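Local coordinates for vestitone reductase (Medicago sativa, PDB 2P4H), which catalyses the stereospecific NADPH-dependent reduction of (3R)-vestitone, the penultimate step in the biosynthesis of the plant defence compound medicarpin, at residues Val227-Arg232 and Phe299-Thr304; Phe222-Val227 and Glu306-Asp311; Lys1-Val6 and Ser27-Ile32; Val76-Thr81 and Lys115-Phe120. All blocks are in the same frame, centred on the assembly; numbering follows the deposited sequence.

Contact 1. Residues Val227-Arg232 and Phe299-Thr304; sequences VDDVAR and FDFKYT
D229 and F301 bring their CA atoms to 6.1 Å where the first turn of helix 227-239 meets the loop that leads into helix 305-319, in the C-terminal part of this extended short-chain dehydrogenase/reductase fold. The D229 carboxylate accepts two consecutive backbone N-H groups, one on each oxygen. OD1 of D229 accepts the N-H of K302 at 2.8 Å, and its OD2 accepts that of Y303 at 3.1 Å, both on the syn side. R232 NH1 also reaches D229 OD1 at 2.8 Å, a salt bridge whose hydrogen bond is weak in angle. A bend at chi3 (62°) turns NE of R232 off the line of its chain, and NH1 and NH2 then grip D300 O end-on, at 2.8 and 3.0 Å, with the oxygen in the guanidinium plane. K302 CB lies over one face of that group, and F299 CZ approaches NH1 obliquely. The F301 ring turns its edge to D229 OD2. The Y303 ring stacks on that of H226, and Y303 OH donates to D228 OD2 at 2.5 Å, on the anti side, while D228 OD1 is hydrogen-bonded to W16 NE1. A water donates to D228 OD2 and accepts from K302 NZ at 3.1 Å.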
# COMPACT_ATOMS: atom_id res chain seq x y z
N VAL A 227 -3.98 -4.06 6.57
CA VAL A 227 -3.03 -4.64 5.63
C VAL A 227 -3.48 -5.98 5.04
O VAL A 227 -3.23 -6.26 3.86
CB VAL A 227 -1.63 -4.81 6.28
CG1 VAL A 227 -1.66 -5.88 7.35
CG2 VAL A 227 -0.60 -5.14 5.21
N ASP A 228 -4.16 -6.82 5.82
CA ASP A 228 -4.59 -8.10 5.27
C ASP A 228 -5.74 -7.93 4.29
O ASP A 228 -5.92 -8.76 3.40
CB ASP A 228 -4.96 -9.09 6.38
CG ASP A 228 -4.98 -10.52 5.88
OD1 ASP A 228 -3.98 -10.94 5.26
OD2 ASP A 228 -5.99 -11.23 6.09
N ASP A 229 -6.53 -6.86 4.43
CA ASP A 229 -7.58 -6.64 3.46
C ASP A 229 -6.92 -6.19 2.15
O ASP A 229 -7.44 -6.45 1.07
CB ASP A 229 -8.61 -5.61 3.94
CG ASP A 229 -9.76 -6.24 4.70
OD1 ASP A 229 -10.17 -7.37 4.32
OD2 ASP A 229 -10.28 -5.62 5.65
N VAL A 230 -5.77 -5.52 2.25
CA VAL A 230 -5.08 -5.10 1.03
C VAL A 230 -4.59 -6.36 0.31
O VAL A 230 -4.69 -6.46 -0.92
CB VAL A 230 -3.88 -4.18 1.33
CG1 VAL A 230 -3.14 -3.86 0.03
CG2 VAL A 230 -4.36 -2.89 1.97
N ALA A 231 -4.06 -7.32 1.06
CA ALA A 231 -3.58 -8.56 0.46
C ALA A 231 -4.77 -9.30 -0.15
O ALA A 231 -4.68 -9.82 -1.26
CB ALA A 231 -2.89 -9.43 1.52
N ARG A 232 -5.88 -9.33 0.58
CA ARG A 232 -7.08 -9.99 0.08
C ARG A 232 -7.59 -9.33 -1.20
O ARG A 232 -8.03 -10.01 -2.12
CB ARG A 232 -8.18 -9.99 1.14
CG ARG A 232 -7.90 -10.91 2.33
CD ARG A 232 -9.01 -10.89 3.38
NE ARG A 232 -10.29 -11.37 2.85
CZ ARG A 232 -11.27 -10.58 2.43
NH1 ARG A 232 -11.15 -9.27 2.49
NH2 ARG A 232 -12.38 -11.12 1.92
N PHE A 299 -15.85 -7.21 -4.03
CA PHE A 299 -14.89 -7.44 -2.95
C PHE A 299 -15.54 -7.13 -1.60
O PHE A 299 -16.29 -6.17 -1.48
CB PHE A 299 -13.66 -6.56 -3.13
CG PHE A 299 -12.64 -6.73 -2.03
CD1 PHE A 299 -11.92 -7.91 -1.91
CD2 PHE A 299 -12.42 -5.71 -1.10
CE1 PHE A 299 -10.99 -8.08 -0.88
CE2 PHE A 299 -11.49 -5.88 -0.07
CZ PHE A 299 -10.78 -7.06 0.04
N ASP A 300 -15.23 -7.95 -0.60
CA ASP A 300 -15.78 -7.73 0.73
C ASP A 300 -14.64 -7.59 1.73
O ASP A 300 -13.75 -8.44 1.79
CB ASP A 300 -16.66 -8.91 1.16
CG ASP A 300 -17.90 -9.05 0.30
OD1 ASP A 300 -17.76 -9.33 -0.91
OD2 ASP A 300 -19.02 -8.89 0.83
N PHE A 301 -14.66 -6.51 2.50
CA PHE A 301 -13.63 -6.29 3.51
C PHE A 301 -13.90 -7.22 4.69
O PHE A 301 -15.04 -7.39 5.11
CB PHE A 301 -13.61 -4.84 3.97
CG PHE A 301 -12.98 -3.91 2.97
CD1 PHE A 301 -13.72 -3.40 1.91
CD2 PHE A 301 -11.62 -3.61 3.05
CE1 PHE A 301 -13.11 -2.60 0.93
CE2 PHE A 301 -11.01 -2.82 2.08
CZ PHE A 301 -11.75 -2.32 1.02
N LYS A 302 -12.83 -7.80 5.21
CA LYS A 302 -12.91 -8.75 6.31
C LYS A 302 -12.69 -8.15 7.70
O LYS A 302 -13.27 -8.63 8.68
CB LYS A 302 -11.89 -9.86 6.08
CG LYS A 302 -11.73 -10.86 7.22
CD LYS A 302 -10.72 -11.94 6.86
CE LYS A 302 -10.52 -12.92 8.01
NZ LYS A 302 -9.55 -13.99 7.66
N TYR A 303 -11.90 -7.10 7.79
CA TYR A 303 -11.56 -6.50 9.08
C TYR A 303 -12.23 -5.18 9.44
O TYR A 303 -12.57 -4.38 8.58
CB TYR A 303 -10.05 -6.34 9.15
CG TYR A 303 -9.31 -7.63 8.91
CD1 TYR A 303 -9.13 -8.55 9.94
CD2 TYR A 303 -8.84 -7.96 7.64
CE1 TYR A 303 -8.48 -9.76 9.72
CE2 TYR A 303 -8.19 -9.17 7.41
CZ TYR A 303 -8.02 -10.07 8.45
OH TYR A 303 -7.37 -11.26 8.23
N THR A 304 -12.40 -4.98 10.74
CA THR A 304 -12.99 -3.77 11.28
C THR A 304 -11.87 -2.83 11.73
O THR A 304 -10.70 -3.22 11.78
CB THR A 304 -13.85 -4.07 12.51
OG1 THR A 304 -13.02 -4.59 13.55
CG2 THR A 304 -14.94 -5.08 12.17
O HOH W 1 -7.11 -13.60 5.86

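Contact 2. Residues Phe222-Val227 and Glu306-Asp311; sequences FHMVHV and EDMFDD
M224 and H226 of strand 219-226 meet M308, F309 and D311 of helix 305-319, which crosses steeply with the two axes 8.2 Å apart and packs on the small mixed sheet beside the Rossmann domain. The apolar half is a methionine cluster. M224 CG is anti to the carbonyl carbon, beside the backbone N, and the chain beyond it bends only at chi3; M308 likewise has CE turned back by chi3 (64°) after an extended chain, and the CE methyls of M224 and M308 come to 3.6 Å. The two side chains cross at about a right angle. M224 CE also touches F309 CZ at 3.8 Å, and M224 SD lies 5.0 Å from the F309 ring centroid, an oblique Met-aromatic contact.

H226 carries the polar half. Its CG is anti to the backbone N (chi1 -169°), and the imidazole lies with CD2 3.5 Å from M308 CA. NE2 of H226 donates to D311 OD2 at 2.8 Å, in the ring plane and onto the anti lone pair, with ring and carboxylate planes 89° apart. ND1 of H226 accepts the D228 N-H, which makes H226 the side-chain N-cap of helix 227-239 and fixes the ring's rotation at both nitrogens. An alanine here would probably leave D311 OD2 and the D228 amide without these mates and open a gap beside M308 CA. Beside the cluster, M308 SD lies 3.7 Å from the backbone oxygen V225 O.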
# COMPACT_ATOMS: atom_id res chain seq x y z
N PHE A 222 -7.59 10.36 9.54
CA PHE A 222 -6.87 9.35 8.77
C PHE A 222 -7.70 8.46 7.86
O PHE A 222 -8.68 7.87 8.31
CB PHE A 222 -6.15 8.39 9.72
CG PHE A 222 -5.18 9.03 10.68
CD1 PHE A 222 -3.81 8.85 10.50
CD2 PHE A 222 -5.62 9.75 11.78
CE1 PHE A 222 -2.89 9.37 11.42
CE2 PHE A 222 -4.71 10.28 12.71
CZ PHE A 222 -3.34 10.08 12.52
N HIS A 223 -7.32 8.35 6.58
CA HIS A 223 -7.98 7.37 5.73
C HIS A 223 -7.12 6.13 6.02
O HIS A 223 -5.88 6.22 6.06
CB HIS A 223 -8.04 7.75 4.23
CG HIS A 223 -6.87 8.53 3.71
ND1 HIS A 223 -7.05 9.62 2.88
CD2 HIS A 223 -5.53 8.33 3.77
CE1 HIS A 223 -5.87 10.05 2.45
NE2 HIS A 223 -4.94 9.28 2.98
N MET A 224 -7.76 4.99 6.25
CA MET A 224 -7.04 3.77 6.63
C MET A 224 -7.59 2.47 6.05
O MET A 224 -8.73 2.43 5.57
CB MET A 224 -7.05 3.65 8.17
CG MET A 224 -6.74 4.95 8.92
SD MET A 224 -6.82 4.77 10.72
CE MET A 224 -5.27 3.95 11.02
N VAL A 225 -6.77 1.42 6.12
CA VAL A 225 -7.15 0.09 5.65
C VAL A 225 -6.31 -0.95 6.39
O VAL A 225 -5.18 -0.67 6.78
CB VAL A 225 -6.94 -0.08 4.11
CG1 VAL A 225 -5.45 -0.02 3.77
CG2 VAL A 225 -7.55 -1.39 3.63
N HIS A 226 -6.88 -2.13 6.60
CA HIS A 226 -6.16 -3.22 7.27
C HIS A 226 -5.25 -3.86 6.22
O HIS A 226 -5.69 -4.16 5.11
CB HIS A 226 -7.15 -4.26 7.80
CG HIS A 226 -6.54 -5.27 8.72
ND1 HIS A 226 -5.55 -6.14 8.32
CD2 HIS A 226 -6.78 -5.55 10.02
CE1 HIS A 226 -5.21 -6.92 9.33
NE2 HIS A 226 -5.94 -6.58 10.38
N VAL A 227 -3.98 -4.06 6.57
CA VAL A 227 -3.03 -4.64 5.63
C VAL A 227 -3.48 -5.98 5.04
O VAL A 227 -3.23 -6.26 3.86
CB VAL A 227 -1.63 -4.81 6.28
CG1 VAL A 227 -1.66 -5.88 7.35
CG2 VAL A 227 -0.60 -5.14 5.21
N GLU A 306 -11.45 -1.78 14.67
CA GLU A 306 -10.93 -2.33 15.91
C GLU A 306 -9.90 -3.43 15.64
O GLU A 306 -8.87 -3.50 16.31
CB GLU A 306 -12.08 -2.87 16.78
CG GLU A 306 -13.04 -1.78 17.26
CD GLU A 306 -14.27 -1.60 16.38
OE1 GLU A 306 -14.14 -1.58 15.13
OE2 GLU A 306 -15.38 -1.47 16.94
N ASP A 307 -10.17 -4.29 14.65
CA ASP A 307 -9.24 -5.36 14.29
C ASP A 307 -7.91 -4.77 13.84
O ASP A 307 -6.84 -5.25 14.21
CB ASP A 307 -9.77 -6.21 13.13
CG ASP A 307 -11.02 -6.98 13.47
OD1 ASP A 307 -11.21 -7.35 14.65
OD2 ASP A 307 -11.81 -7.25 12.54
N MET A 308 -8.00 -3.74 13.01
CA MET A 308 -6.82 -3.08 12.47
C MET A 308 -5.91 -2.53 13.58
O MET A 308 -4.70 -2.80 13.58
CB MET A 308 -7.25 -1.95 11.54
CG MET A 308 -6.11 -1.15 10.94
SD MET A 308 -6.73 0.24 9.98
CE MET A 308 -7.54 1.20 11.26
N PHE A 309 -6.48 -1.77 14.50
CA PHE A 309 -5.70 -1.22 15.59
C PHE A 309 -5.18 -2.31 16.52
O PHE A 309 -4.04 -2.24 16.97
CB PHE A 309 -6.53 -0.20 16.39
CG PHE A 309 -6.59 1.16 15.76
CD1 PHE A 309 -5.46 1.96 15.69
CD2 PHE A 309 -7.78 1.63 15.21
CE1 PHE A 309 -5.50 3.22 15.08
CE2 PHE A 309 -7.84 2.89 14.60
CZ PHE A 309 -6.69 3.68 14.53
N ASP A 310 -6.00 -3.32 16.81
CA ASP A 310 -5.54 -4.37 17.71
C ASP A 310 -4.39 -5.18 17.13
O ASP A 310 -3.43 -5.49 17.83
CB ASP A 310 -6.67 -5.31 18.11
CG ASP A 310 -6.29 -6.18 19.30
OD1 ASP A 310 -6.03 -5.62 20.38
OD2 ASP A 310 -6.23 -7.42 19.14
N ASP A 311 -4.49 -5.53 15.85
CA ASP A 311 -3.43 -6.31 15.22
C ASP A 311 -2.12 -5.53 15.24
O ASP A 311 -1.06 -6.09 15.52
CB ASP A 311 -3.81 -6.70 13.79
CG ASP A 311 -4.81 -7.84 13.74
OD1 ASP A 311 -4.90 -8.59 14.73
OD2 ASP A 311 -5.51 -8.00 12.71

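Contact 3. Residues Lys1-Val6 and Ser27-Ile32; sequences KGRVCV and SVNTTI
R3 and S27 lie side by side in neighbouring parallel strands, 3-7 and 27-31, the first two of the Rossmann fold. The R3 side chain starts close to its neighbour, with CB 3.1 Å from S27 OG. R3 CG, set anti to the backbone N (chi1 -172°), passes S27 OG at 3.4 Å. R3 CD moves on to the N29 side chain, 3.5 Å from N29 CG. The chain then bends at chi3, and R3 NE turns back to donate to S27 OG at 3.2 Å; the hydroxyl lies at the edge of the guanidinium, in its plane. A water also bonds to S27 OG. An alanine in place of R3 would probably leave the S27 hydroxyl without its NE donor and remove the packing of CD against the N29 side chain.

Backbone bonds join G2 to S27, S27 to V4, V4 to N29 and N29 to V6. At the far end V6 O accepts from T30 OG1 (2.8 Å) and from T31 N, which reach it from opposite faces of its plane. V4, V6 and V28 pack on L21 of helix 12-23, the crossover of this beta-alpha-beta unit, while C5 faces helix 69-72; strands 55-57 and 77-80 flank the pair.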
# COMPACT_ATOMS: atom_id res chain seq x y z
N LYS A 1 -2.25 -22.66 -6.98
CA LYS A 1 -3.16 -21.80 -7.79
C LYS A 1 -2.38 -20.99 -8.82
O LYS A 1 -2.96 -20.22 -9.58
CB LYS A 1 -3.93 -20.86 -6.87
CG LYS A 1 -4.77 -21.59 -5.83
CD LYS A 1 -5.49 -20.62 -4.92
CE LYS A 1 -6.34 -21.36 -3.91
NZ LYS A 1 -7.04 -20.43 -2.97
N GLY A 2 -1.07 -21.17 -8.84
CA GLY A 2 -0.24 -20.45 -9.79
C GLY A 2 0.86 -19.66 -9.12
O GLY A 2 0.90 -19.55 -7.89
N ARG A 3 1.75 -19.10 -9.92
CA ARG A 3 2.87 -18.33 -9.41
C ARG A 3 2.64 -16.83 -9.59
O ARG A 3 2.20 -16.38 -10.65
CB ARG A 3 4.16 -18.76 -10.11
CG ARG A 3 5.42 -18.16 -9.52
CD ARG A 3 6.63 -18.99 -9.91
NE ARG A 3 6.51 -20.36 -9.42
CZ ARG A 3 7.37 -21.34 -9.69
NH1 ARG A 3 8.42 -21.11 -10.46
NH2 ARG A 3 7.17 -22.55 -9.20
N VAL A 4 2.95 -16.06 -8.55
CA VAL A 4 2.80 -14.62 -8.60
C VAL A 4 4.12 -13.94 -8.28
O VAL A 4 4.81 -14.34 -7.34
CB VAL A 4 1.73 -14.13 -7.59
CG1 VAL A 4 1.65 -12.61 -7.59
CG2 VAL A 4 0.38 -14.73 -7.93
N CYS A 5 4.49 -12.94 -9.07
CA CYS A 5 5.73 -12.21 -8.84
C CYS A 5 5.40 -10.95 -8.04
O CYS A 5 4.57 -10.14 -8.46
CB CYS A 5 6.39 -11.81 -10.16
SG CYS A 5 7.97 -10.93 -9.94
N VAL A 6 6.05 -10.80 -6.89
CA VAL A 6 5.85 -9.66 -6.01
C VAL A 6 7.14 -8.85 -5.88
O VAL A 6 8.16 -9.39 -5.48
CB VAL A 6 5.46 -10.12 -4.58
CG1 VAL A 6 5.22 -8.91 -3.68
CG2 VAL A 6 4.22 -11.00 -4.62
N SER A 27 2.35 -19.90 -5.35
CA SER A 27 3.79 -19.99 -5.27
C SER A 27 4.21 -18.54 -5.50
O SER A 27 3.45 -17.77 -6.10
CB SER A 27 4.36 -20.93 -6.34
OG SER A 27 3.90 -20.60 -7.64
N VAL A 28 5.40 -18.16 -5.04
CA VAL A 28 5.82 -16.77 -5.17
C VAL A 28 7.25 -16.52 -5.63
O VAL A 28 8.19 -17.16 -5.17
CB VAL A 28 5.65 -16.05 -3.81
CG1 VAL A 28 6.07 -14.59 -3.92
CG2 VAL A 28 4.21 -16.16 -3.35
N ASN A 29 7.39 -15.58 -6.56
CA ASN A 29 8.68 -15.14 -7.07
C ASN A 29 8.77 -13.73 -6.50
O ASN A 29 7.77 -13.01 -6.51
CB ASN A 29 8.71 -15.05 -8.59
CG ASN A 29 8.88 -16.40 -9.27
OD1 ASN A 29 8.81 -16.49 -10.50
ND2 ASN A 29 9.13 -17.43 -8.48
N THR A 30 9.93 -13.33 -6.01
CA THR A 30 10.04 -11.98 -5.47
C THR A 30 11.38 -11.32 -5.74
O THR A 30 12.41 -12.00 -5.89
CB THR A 30 9.77 -11.97 -3.93
OG1 THR A 30 9.66 -10.62 -3.47
CG2 THR A 30 10.91 -12.65 -3.18
N THR A 31 11.34 -10.00 -5.86
CA THR A 31 12.53 -9.19 -6.06
C THR A 31 12.52 -8.26 -4.85
O THR A 31 11.45 -7.85 -4.39
CB THR A 31 12.47 -8.38 -7.38
OG1 THR A 31 11.33 -7.51 -7.38
CG2 THR A 31 12.38 -9.32 -8.57
N ILE A 32 13.69 -7.96 -4.31
CA ILE A 32 13.77 -7.11 -3.13
C ILE A 32 14.77 -5.97 -3.24
O ILE A 32 15.64 -5.96 -4.11
CB ILE A 32 14.14 -7.96 -1.88
CG1 ILE A 32 15.55 -8.53 -2.04
CG2 ILE A 32 13.14 -9.10 -1.71
CD1 ILE A 32 16.02 -9.35 -0.86
O HOH W 2 1.78 -22.74 -7.78

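Contact 4. Residues Val76-Thr81 and Lys115-Phe120; sequences VGIFHT and KTVKRF
V76 O accepts the N-H of K118 at 2.8 Å in a nearly straight bond, although the donor stands 41° above the carbonyl plane. The same oxygen is crowded by carbon: K118 CG, placed between its own backbone N and carbonyl carbon, comes to 3.1 Å of V76 O, and V117 CA makes a CA-H...O contact with it. Just before, V76 CA points a similar contact at T116 O, 3.5 Å away. The next bond runs in the other direction, I78 N to R119 O at 3.2 Å, and here the donor lies in the carbonyl plane. Together they start the pairing of parallel strands 77-80 and 119-125 at the middle of the Rossmann sheet.

On the face that carries I78, H80 and F120, the contact is apolar. I78 CD1 touches V117 CG2 at 3.9 Å, the two side chains crossing at about a right angle. I78 CG2 meets F120 CE2 at 3.7 Å, obliquely to the ring. With CG anti to the backbone N (chi1 -179°), the F120 ring runs alongside the H80 side chain, where F120 CZ is 3.7 Å from H80 CB.

R119 goes to the other face, where its guanidinium forms a salt bridge with D181 and bonds to the carbonyls of L237 and V242. Helix 95-111, the link of this beta-alpha-beta crossover, covers I78, V117 and F120; helix 227-239 packs on F79 and R119 across the sheet, and strand 3-7 pairs with the opposite edge of 77-80.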
# COMPACT_ATOMS: atom_id res chain seq x y z
N VAL A 76 1.14 -15.98 -13.20
CA VAL A 76 -0.24 -15.67 -13.55
C VAL A 76 -0.56 -14.24 -13.12
O VAL A 76 -1.54 -13.65 -13.57
CB VAL A 76 -1.23 -16.64 -12.87
CG1 VAL A 76 -0.96 -18.06 -13.35
CG2 VAL A 76 -1.10 -16.56 -11.36
N GLY A 77 0.27 -13.69 -12.23
CA GLY A 77 0.04 -12.33 -11.78
C GLY A 77 1.32 -11.65 -11.34
O GLY A 77 2.31 -12.31 -11.00
N ILE A 78 1.31 -10.32 -11.38
CA ILE A 78 2.44 -9.51 -10.96
C ILE A 78 1.89 -8.44 -10.03
O ILE A 78 0.98 -7.69 -10.41
CB ILE A 78 3.14 -8.80 -12.15
CG1 ILE A 78 3.77 -9.83 -13.09
CG2 ILE A 78 4.20 -7.84 -11.63
CD1 ILE A 78 4.30 -9.22 -14.39
N PHE A 79 2.41 -8.39 -8.81
CA PHE A 79 2.01 -7.39 -7.83
C PHE A 79 3.21 -6.48 -7.65
O PHE A 79 4.19 -6.84 -6.99
CB PHE A 79 1.65 -8.04 -6.48
CG PHE A 79 0.46 -8.97 -6.53
CD1 PHE A 79 -0.38 -9.03 -7.64
CD2 PHE A 79 0.17 -9.79 -5.44
CE1 PHE A 79 -1.49 -9.88 -7.66
CE2 PHE A 79 -0.93 -10.64 -5.45
CZ PHE A 79 -1.76 -10.69 -6.56
N HIS A 80 3.15 -5.30 -8.26
CA HIS A 80 4.25 -4.35 -8.18
C HIS A 80 4.04 -3.39 -7.02
O HIS A 80 3.31 -2.40 -7.13
CB HIS A 80 4.35 -3.58 -9.50
CG HIS A 80 5.61 -2.79 -9.63
ND1 HIS A 80 5.78 -1.78 -10.56
CD2 HIS A 80 6.78 -2.88 -8.95
CE1 HIS A 80 7.00 -1.28 -10.44
NE2 HIS A 80 7.63 -1.93 -9.47
N THR A 81 4.70 -3.69 -5.89
CA THR A 81 4.58 -2.88 -4.68
C THR A 81 5.81 -2.02 -4.39
O THR A 81 5.81 -1.20 -3.47
CB THR A 81 4.36 -3.76 -3.43
OG1 THR A 81 5.62 -4.26 -2.96
CG2 THR A 81 3.46 -4.94 -3.76
N LYS A 115 2.83 -14.66 -21.83
CA LYS A 115 1.91 -15.72 -22.21
C LYS A 115 1.06 -16.21 -21.04
O LYS A 115 0.14 -17.00 -21.23
CB LYS A 115 2.68 -16.91 -22.78
CG LYS A 115 3.56 -16.60 -23.97
CD LYS A 115 4.35 -17.83 -24.39
CE LYS A 115 5.24 -17.55 -25.59
NZ LYS A 115 6.04 -18.75 -25.97
N THR A 116 1.36 -15.73 -19.84
CA THR A 116 0.63 -16.20 -18.66
C THR A 116 0.06 -15.18 -17.68
O THR A 116 -0.89 -15.50 -16.96
CB THR A 116 1.52 -17.16 -17.85
OG1 THR A 116 2.76 -16.50 -17.53
CG2 THR A 116 1.83 -18.41 -18.66
N VAL A 117 0.61 -13.98 -17.62
CA VAL A 117 0.10 -12.98 -16.68
C VAL A 117 -1.31 -12.52 -17.03
O VAL A 117 -1.55 -12.00 -18.12
CB VAL A 117 1.03 -11.75 -16.61
CG1 VAL A 117 0.41 -10.68 -15.73
CG2 VAL A 117 2.39 -12.15 -16.05
N LYS A 118 -2.25 -12.71 -16.10
CA LYS A 118 -3.63 -12.31 -16.33
C LYS A 118 -3.96 -10.96 -15.69
O LYS A 118 -4.93 -10.31 -16.08
CB LYS A 118 -4.60 -13.39 -15.84
CG LYS A 118 -4.50 -13.77 -14.38
CD LYS A 118 -5.49 -14.89 -14.06
CE LYS A 118 -5.46 -15.28 -12.60
NZ LYS A 118 -6.45 -16.36 -12.32
N ARG A 119 -3.17 -10.55 -14.71
CA ARG A 119 -3.39 -9.25 -14.08
C ARG A 119 -2.11 -8.68 -13.49
O ARG A 119 -1.32 -9.40 -12.88
CB ARG A 119 -4.44 -9.34 -12.96
CG ARG A 119 -4.92 -7.97 -12.48
CD ARG A 119 -6.06 -7.42 -13.33
NE ARG A 119 -7.35 -7.85 -12.80
CZ ARG A 119 -8.53 -7.40 -13.20
NH1 ARG A 119 -8.62 -6.50 -14.17
NH2 ARG A 119 -9.63 -7.83 -12.61
N PHE A 120 -1.91 -7.39 -13.71
CA PHE A 120 -0.76 -6.65 -13.19
C PHE A 120 -1.38 -5.66 -12.21
O PHE A 120 -2.19 -4.83 -12.59
CB PHE A 120 -0.05 -5.90 -14.33
CG PHE A 120 1.16 -5.12 -13.89
CD1 PHE A 120 1.02 -3.90 -13.23
CD2 PHE A 120 2.44 -5.61 -14.13
CE1 PHE A 120 2.15 -3.18 -12.82
CE2 PHE A 120 3.57 -4.90 -13.73
CZ PHE A 120 3.42 -3.68 -13.07

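Contacts 3 and 4 belong to the same parallel sheet, where strands 3-7 and 77-80 are neighbours, and their centres are 9 Å apart. Both rest on backbone pairing; contact 3 is buried, while contact 4 ends at the exposed T116 and K118. Contacts 1 and 2 touch neither of them and share V227, where strand 219-226 runs into helix 227-239. They touch through Y303 and H226. Contact 2 is buried, with methionines and one histidine-carboxylate bond. Contact 1 is partly exposed and depends on charged side chains gripping a loop's backbone. Helix 227-239 also connects the two regions, its later residues covering the sheet near contact 4.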